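Local coordinates for protein 4-amino-4-deoxy-L-arabinose transferase or related glycosyltransferases of PMT family (Cupriavidus metallidurans, PDB 5EZM) that probably transfers 4-amino-4-deoxy-L-arabinose from a polyprenyl phosphate carrier to lipid A at the bacterial inner membrane, at residues A[118-121]-A[122-126]; A[170-173]-A[174-178]. All coordinates share one frame; numbering follows the deposited sequence.

Interaction 1: A[118-121]-A[122-126]. With MPG ([(Z)-octadec-9-enyl] (2R)-2,3-bis(oxidanyl)propanoate), chain F.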
ATOM      1  N   GLY A 118      -0.913   4.964  -7.478  1.00 59.00           N
ATOM      2  CA  GLY A 118      -2.212   4.557  -7.992  1.00 57.97           C
ATOM      3  C   GLY A 118      -2.578   5.286  -9.270  1.00 57.86           C
ATOM      4  O   GLY A 118      -2.955   4.665 -10.272  1.00 60.43           O
ATOM      5  N   LEU A 119      -2.458   6.619  -9.255  1.00 55.62           N
ATOM      6  CA  LEU A 119      -2.710   7.385 -10.472  1.00 56.81           C
ATOM      7  C   LEU A 119      -1.816   6.915 -11.612  1.00 57.87           C
ATOM      8  O   LEU A 119      -2.259   6.818 -12.761  1.00 58.20           O
ATOM      9  CB  LEU A 119      -2.500   8.875 -10.214  1.00 58.53           C
ATOM     10  CG  LEU A 119      -3.462   9.537  -9.233  1.00 58.28           C
ATOM     11  CD1 LEU A 119      -3.132  11.017  -9.086  1.00 56.91           C
ATOM     12  CD2 LEU A 119      -4.898   9.340  -9.691  1.00 58.54           C
ATOM     13  N   LEU A 120      -0.556   6.600 -11.305  1.00 58.33           N
ATOM     14  CA  LEU A 120       0.377   6.157 -12.333  1.00 57.84           C
ATOM     15  C   LEU A 120      -0.069   4.837 -12.948  1.00 58.66           C
ATOM     16  O   LEU A 120      -0.040   4.673 -14.175  1.00 59.38           O
ATOM     17  CB  LEU A 120       1.778   6.029 -11.736  1.00 56.82           C
ATOM     18  CG  LEU A 120       2.914   5.766 -12.720  1.00 58.08           C
ATOM     19  CD1 LEU A 120       2.932   6.838 -13.800  1.00 61.18           C
ATOM     20  CD2 LEU A 120       4.246   5.711 -11.997  1.00 55.25           C
ATOM     21  N   GLY A 121      -0.485   3.886 -12.110  1.00 59.01           N
ATOM     22  CA  GLY A 121      -0.988   2.625 -12.629  1.00 59.83           C
ATOM     23  C   GLY A 121      -2.207   2.808 -13.512  1.00 59.97           C
ATOM     24  O   GLY A 121      -2.303   2.207 -14.589  1.00 61.24           O
ATOM     25  N   ILE A 122      -3.153   3.646 -13.073  1.00 58.61           N
ATOM     26  CA  ILE A 122      -4.306   3.955 -13.919  1.00 60.65           C
ATOM     27  C   ILE A 122      -3.841   4.496 -15.265  1.00 62.54           C
ATOM     28  O   ILE A 122      -4.200   3.973 -16.326  1.00 62.54           O
ATOM     29  CB  ILE A 122      -5.246   4.949 -13.216  1.00 59.77           C
ATOM     30  CG1 ILE A 122      -5.853   4.325 -11.961  1.00 60.28           C
ATOM     31  CG2 ILE A 122      -6.336   5.405 -14.177  1.00 59.38           C
ATOM     32  CD1 ILE A 122      -6.773   5.264 -11.200  1.00 59.79           C
ATOM     33  N   GLY A 123      -3.010   5.538 -15.233  1.00 64.04           N
ATOM     34  CA  GLY A 123      -2.539   6.213 -16.424  1.00 65.48           C
ATOM     35  C   GLY A 123      -1.842   5.316 -17.424  1.00 67.86           C
ATOM     36  O   GLY A 123      -2.281   5.214 -18.574  1.00 73.22           O
ATOM     37  N   VAL A 124      -0.758   4.655 -17.008  1.00 64.11           N
ATOM     38  CA  VAL A 124      -0.023   3.817 -17.951  1.00 63.55           C
ATOM     39  C   VAL A 124      -0.856   2.612 -18.368  1.00 65.56           C
ATOM     40  O   VAL A 124      -0.744   2.135 -19.509  1.00 69.32           O
ATOM     41  CB  VAL A 124       1.337   3.400 -17.360  1.00 62.03           C
ATOM     42  CG1 VAL A 124       2.141   4.632 -16.977  1.00 62.62           C
ATOM     43  CG2 VAL A 124       1.155   2.474 -16.166  1.00 59.51           C
ATOM     44  N   SER A 125      -1.718   2.111 -17.476  1.00 62.60           N
ATOM     45  CA  SER A 125      -2.571   0.985 -17.839  1.00 61.99           C
ATOM     46  C   SER A 125      -3.504   1.355 -18.984  1.00 62.56           C
ATOM     47  O   SER A 125      -3.589   0.636 -19.989  1.00 66.40           O
ATOM     48  CB  SER A 125      -3.364   0.509 -16.626  1.00 60.19           C
ATOM     49  OG  SER A 125      -2.515  -0.118 -15.682  1.00 61.21           O
ATOM     50  N   MET A 126      -4.204   2.482 -18.867  1.00 59.90           N
ATOM     51  CA  MET A 126      -5.067   2.856 -19.975  1.00 66.12           C
ATOM     52  C   MET A 126      -4.290   3.441 -21.150  1.00 71.54           C
ATOM     53  O   MET A 126      -4.860   3.589 -22.238  1.00 74.19           O
ATOM     54  CB  MET A 126      -6.164   3.819 -19.509  1.00 66.57           C
ATOM     55  CG  MET A 126      -5.702   5.051 -18.772  1.00 66.64           C
ATOM     56  SD  MET A 126      -7.109   5.846 -17.954  1.00 67.26           S
ATOM     57  CE  MET A 126      -8.136   6.269 -19.359  1.00 67.84           C
TER
HETATM   58  C2  MPG F 605       1.249  10.971 -11.962  1.00 78.91           C
HETATM   59  C3  MPG F 605       0.802   9.860 -12.904  1.00 81.08           C
HETATM   60  C4  MPG F 605       0.130  10.381 -14.166  1.00 81.36           C
HETATM   61  C5  MPG F 605      -0.245   9.236 -15.120  1.00 81.72           C
HETATM   62  C6  MPG F 605       0.009   9.580 -16.596  1.00 81.54           C
HETATM   63  C7  MPG F 605       0.291   8.327 -17.445  1.00 81.65           C
HETATM   64  C8  MPG F 605       0.254   8.620 -18.963  1.00 81.56           C
HETATM   65  C1  MPG F 605       2.220  10.464 -10.892  1.00 77.49           C

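Interaction 2: A[170-173]-A[174-178]. With DSL (mono-trans, octa-cis decaprenyl-phosphate), chain C.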
ATOM      1  N   CYS A 170       4.103   0.057 -14.552  1.00 68.79           N
ATOM      2  CA  CYS A 170       4.914   0.668 -15.600  1.00 71.41           C
ATOM      3  C   CYS A 170       5.737  -0.378 -16.346  1.00 72.19           C
ATOM      4  O   CYS A 170       5.950  -0.253 -17.555  1.00 74.78           O
ATOM      5  CB  CYS A 170       5.822   1.748 -15.014  1.00 72.55           C
ATOM      6  SG  CYS A 170       4.979   3.303 -14.667  1.00 72.81           S
ATOM      7  N   VAL A 171       6.210  -1.416 -15.647  1.00 70.11           N
ATOM      8  CA  VAL A 171       6.919  -2.498 -16.332  1.00 71.21           C
ATOM      9  C   VAL A 171       6.019  -3.137 -17.383  1.00 71.19           C
ATOM     10  O   VAL A 171       6.384  -3.252 -18.562  1.00 72.77           O
ATOM     11  CB  VAL A 171       7.421  -3.546 -15.322  1.00 71.51           C
ATOM     12  CG1 VAL A 171       8.168  -4.658 -16.042  1.00 72.45           C
ATOM     13  CG2 VAL A 171       8.306  -2.902 -14.269  1.00 71.63           C
ATOM     14  N   LEU A 172       4.818  -3.552 -16.969  1.00 69.22           N
ATOM     15  CA  LEU A 172       3.894  -4.204 -17.891  1.00 67.41           C
ATOM     16  C   LEU A 172       3.487  -3.270 -19.022  1.00 70.41           C
ATOM     17  O   LEU A 172       3.574  -3.631 -20.202  1.00 73.96           O
ATOM     18  CB  LEU A 172       2.661  -4.692 -17.133  1.00 62.86           C
ATOM     19  CG  LEU A 172       1.549  -5.267 -18.011  1.00 62.52           C
ATOM     20  CD1 LEU A 172       2.022  -6.538 -18.687  1.00 64.98           C
ATOM     21  CD2 LEU A 172       0.287  -5.519 -17.201  1.00 61.20           C
ATOM     22  N   ALA A 173       3.042  -2.058 -18.681  1.00 70.29           N
ATOM     23  CA  ALA A 173       2.547  -1.135 -19.700  1.00 69.10           C
ATOM     24  C   ALA A 173       3.637  -0.771 -20.696  1.00 70.95           C
ATOM     25  O   ALA A 173       3.389  -0.724 -21.907  1.00 73.93           O
ATOM     26  CB  ALA A 173       1.984   0.124 -19.044  1.00 67.90           C
ATOM     27  N   PHE A 174       4.852  -0.507 -20.212  1.00 69.34           N
ATOM     28  CA  PHE A 174       5.937  -0.166 -21.126  1.00 72.73           C
ATOM     29  C   PHE A 174       6.307  -1.355 -22.003  1.00 75.94           C
ATOM     30  O   PHE A 174       6.617  -1.186 -23.189  1.00 77.56           O
ATOM     31  CB  PHE A 174       7.156   0.330 -20.347  1.00 73.45           C
ATOM     32  CG  PHE A 174       6.922   1.621 -19.608  1.00 73.42           C
ATOM     33  CD1 PHE A 174       5.859   2.446 -19.941  1.00 73.41           C
ATOM     34  CD2 PHE A 174       7.764   2.005 -18.577  1.00 73.32           C
ATOM     35  CE1 PHE A 174       5.642   3.627 -19.259  1.00 72.58           C
ATOM     36  CE2 PHE A 174       7.552   3.186 -17.892  1.00 71.86           C
ATOM     37  CZ  PHE A 174       6.490   3.998 -18.233  1.00 71.76           C
ATOM     38  N   MET A 175       6.269  -2.566 -21.442  1.00 77.71           N
ATOM     39  CA  MET A 175       6.513  -3.752 -22.256  1.00 80.11           C
ATOM     40  C   MET A 175       5.469  -3.888 -23.359  1.00 81.57           C
ATOM     41  O   MET A 175       5.805  -4.220 -24.502  1.00 87.54           O
ATOM     42  CB  MET A 175       6.530  -4.999 -21.376  1.00 80.90           C
ATOM     43  CG  MET A 175       6.587  -6.312 -22.146  1.00 84.23           C
ATOM     44  SD  MET A 175       8.079  -6.497 -23.145  1.00 88.38           S
ATOM     45  CE  MET A 175       7.913  -8.199 -23.679  1.00 90.65           C
ATOM     46  N   LEU A 176       4.198  -3.626 -23.040  1.00 75.65           N
ATOM     47  CA  LEU A 176       3.160  -3.716 -24.064  1.00 75.16           C
ATOM     48  C   LEU A 176       3.323  -2.626 -25.117  1.00 76.88           C
ATOM     49  O   LEU A 176       3.132  -2.879 -26.311  1.00 77.78           O
ATOM     50  CB  LEU A 176       1.774  -3.643 -23.426  1.00 72.97           C
ATOM     51  CG  LEU A 176       1.414  -4.764 -22.448  1.00 72.89           C
ATOM     52  CD1 LEU A 176      -0.032  -4.638 -21.988  1.00 71.69           C
ATOM     53  CD2 LEU A 176       1.666  -6.129 -23.062  1.00 74.65           C
ATOM     54  N   MET A 177       3.678  -1.408 -24.696  1.00 78.05           N
ATOM     55  CA  MET A 177       3.885  -0.324 -25.654  1.00 78.61           C
ATOM     56  C   MET A 177       5.042  -0.632 -26.593  1.00 79.96           C
ATOM     57  O   MET A 177       4.976  -0.332 -27.792  1.00 80.67           O
ATOM     58  CB  MET A 177       4.139   0.993 -24.920  1.00 79.16           C
ATOM     59  CG  MET A 177       2.973   1.507 -24.087  1.00 79.99           C
ATOM     60  SD  MET A 177       1.555   2.013 -25.077  1.00 84.55           S
ATOM     61  CE  MET A 177       2.278   3.289 -26.107  1.00 86.18           C
ATOM     62  N   GLY A 178       6.113  -1.231 -26.066  1.00 80.03           N
ATOM     63  CA  GLY A 178       7.285  -1.508 -26.880  1.00 82.49           C
ATOM     64  C   GLY A 178       7.114  -2.648 -27.860  1.00 86.09           C
ATOM     65  O   GLY A 178       7.895  -2.754 -28.808  1.00 88.50           O
TER
HETATM   66  C21 DSL C 602       5.882  -9.486 -18.602  1.00 81.97           C
HETATM   67  C22 DSL C 602       6.901  -8.362 -18.676  1.00 82.64           C
HETATM   68  C23 DSL C 602       6.462  -6.923 -18.433  1.00 84.58           C
HETATM   69  C24 DSL C 602       8.183  -8.641 -18.953  1.00 81.65           C
HETATM   70  C25 DSL C 602       9.232  -7.502 -19.028  1.00 80.59           C
HETATM   71  C26 DSL C 602      10.499  -7.960 -18.253  1.00 80.40           C
HETATM   72  C27 DSL C 602      11.748  -7.897 -19.198  1.00 81.00           C
HETATM   73  C28 DSL C 602      11.754  -6.926 -20.403  1.00 81.50           C
HETATM   74  C29 DSL C 602      12.813  -8.687 -18.958  1.00 82.52           C
HETATM   75  C30 DSL C 602      12.805  -9.657 -17.748  1.00 83.52           C
HETATM   76  C31 DSL C 602      13.720 -10.892 -18.043  1.00 83.68           C
HETATM   77  C32 DSL C 602      14.747 -11.090 -16.872  1.00 83.34           C
HETATM   78  C33 DSL C 602      16.024 -10.232 -16.808  1.00 82.79           C
HETATM   79  C34 DSL C 602      14.514 -12.026 -15.920  1.00 83.61           C

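Interaction 1: A[118-121]-A[122-126]
Gly118 with Ile122, Leu119 with Gly123 and Leu120 with Val124 meet through peptide groups, the flat groups of this turn of helix. Each carbonyl oxygen accepts the amide N-H four residues on. Ile122 N reaches Gly118 O at 3.0 Å with an almost straight N-H...O angle of 173°, and Val124 N lies 2.9 Å from Leu120 O. Gly123 N, bound to Leu119 O, sits 19° out of the carbonyl plane. A fourth bond, from Ser125 to Gly121 O, is doubtful in its details because that oxygen is crowded in the model. Ile122 and Val124 lean their side chains back on the carbonyls their own N-H groups bind. With its first torsion at -65°, Ile122 turns CG1 beside its own backbone N and over Gly118 O, 3.4 Å away. Leu120 CD1 and Val124 CG1 touch at 3.9 Å, one methyl branch each, the two side chains crossing at a slant one turn apart. The oleyl chain of an MPG lipid runs roughly along the helix axis over this part of its surface. Gly123 has no side chain there, and its CA comes within 3.7 Å of MPG C7; Leu120 CD1 lies 3.8 Å from MPG C3. The hydrocarbon thus packs directly against the backbone at Gly123, and Leu120 flanks it with a methyl group. Gly118 O has a second partner, the indole NE1 of Trp151, so this buried oxygen accepts two bonds. Helix 112-133, predicted to cross the membrane, lies here among three others: Leu119 packs on Leu42, Trp45 and Phe46 of helix 31-47, Ile122 and Ser125 face Leu145 of helix 135-147, and Leu120 and Val124 turn to helix 160-178.

Interaction 2: A[170-173]-A[174-178]
Cys170 to Phe174, Val171 to Met175, Leu172 to Leu176 and Ala173 to Met177 are joined by successive helical C=O...H-N bonds of 2.9 to 3.0 Å between backbone O and N, all with N-H...O angles near 158°. The side chains form an aromatic-sulfur cluster, a leucine pair and a patch against the decaprenyl chain, with Leu172 common to the last two. In the first, Phe174 folds back along the helix: its first torsion of -65° sets CG beside the backbone N, and one face of the ring is laid over the backbone of Cys170. Cys170 CA stands 4.3 Å above that ring plane, over its centre, and Cys170 O lies on the same face. Cys170 CB touches CE2 of Phe174 at 3.7 Å. The thiol continues the contact as a sulfur-aromatic interaction, SG being 4.6 Å from the ring centroid and 40° off the normal, hence an oblique approach. Trp191 of helix 185-206 also meets the Phe174 ring, with the planes inclined to each other. In the leucine pair Leu172 CD1 approaches Leu176 CG at 4.2 Å, and both leucines pack on Met326 of helix 323-339 and Ile358 of helix 352-365. The patch receives the branching methyl C23 of decaprenyl phosphate, lodged between Val171 and Met175: Met175 CB is 3.5 Å from C23, and Val171 CG1 is 3.7 Å from it. The first torsion of Met175 sets CG anti to the backbone N, beside C23 and C22; the bend at the next bond turns the sulfur. Val171, Leu172 and Met175 therefore form one wall of a hydrophobic pocket that also includes Met199, Met326 and Trp330, consistent with the groove in which a GT-C glycosyltransferase such as ArnT holds the isoprenoid tail of its donor substrate.

In the fold
Interactions 1 and 2 are both buried single-helix contacts, held by the same i to i+4 backbone bonds, on adjacent helices 112-133 and 160-178, their centres about 12 Å apart. They also touch directly: Leu120 CD2 meets Cys170 SG at 3.7 Å, and Val124 O lies 3.4 Å from Ala173 CB, so the cysteine-alanine face of 170-178 rests on the leucine-valine face of 118-126. Their chemistry differs with place. Residues 118-126, nearer the chain's centre, are glycine-rich and let an MPG chain close to the backbone; residues 170-178 carry bulkier side chains, an aromatic-sulfur contact and a wall of the polyprenyl phosphate pocket.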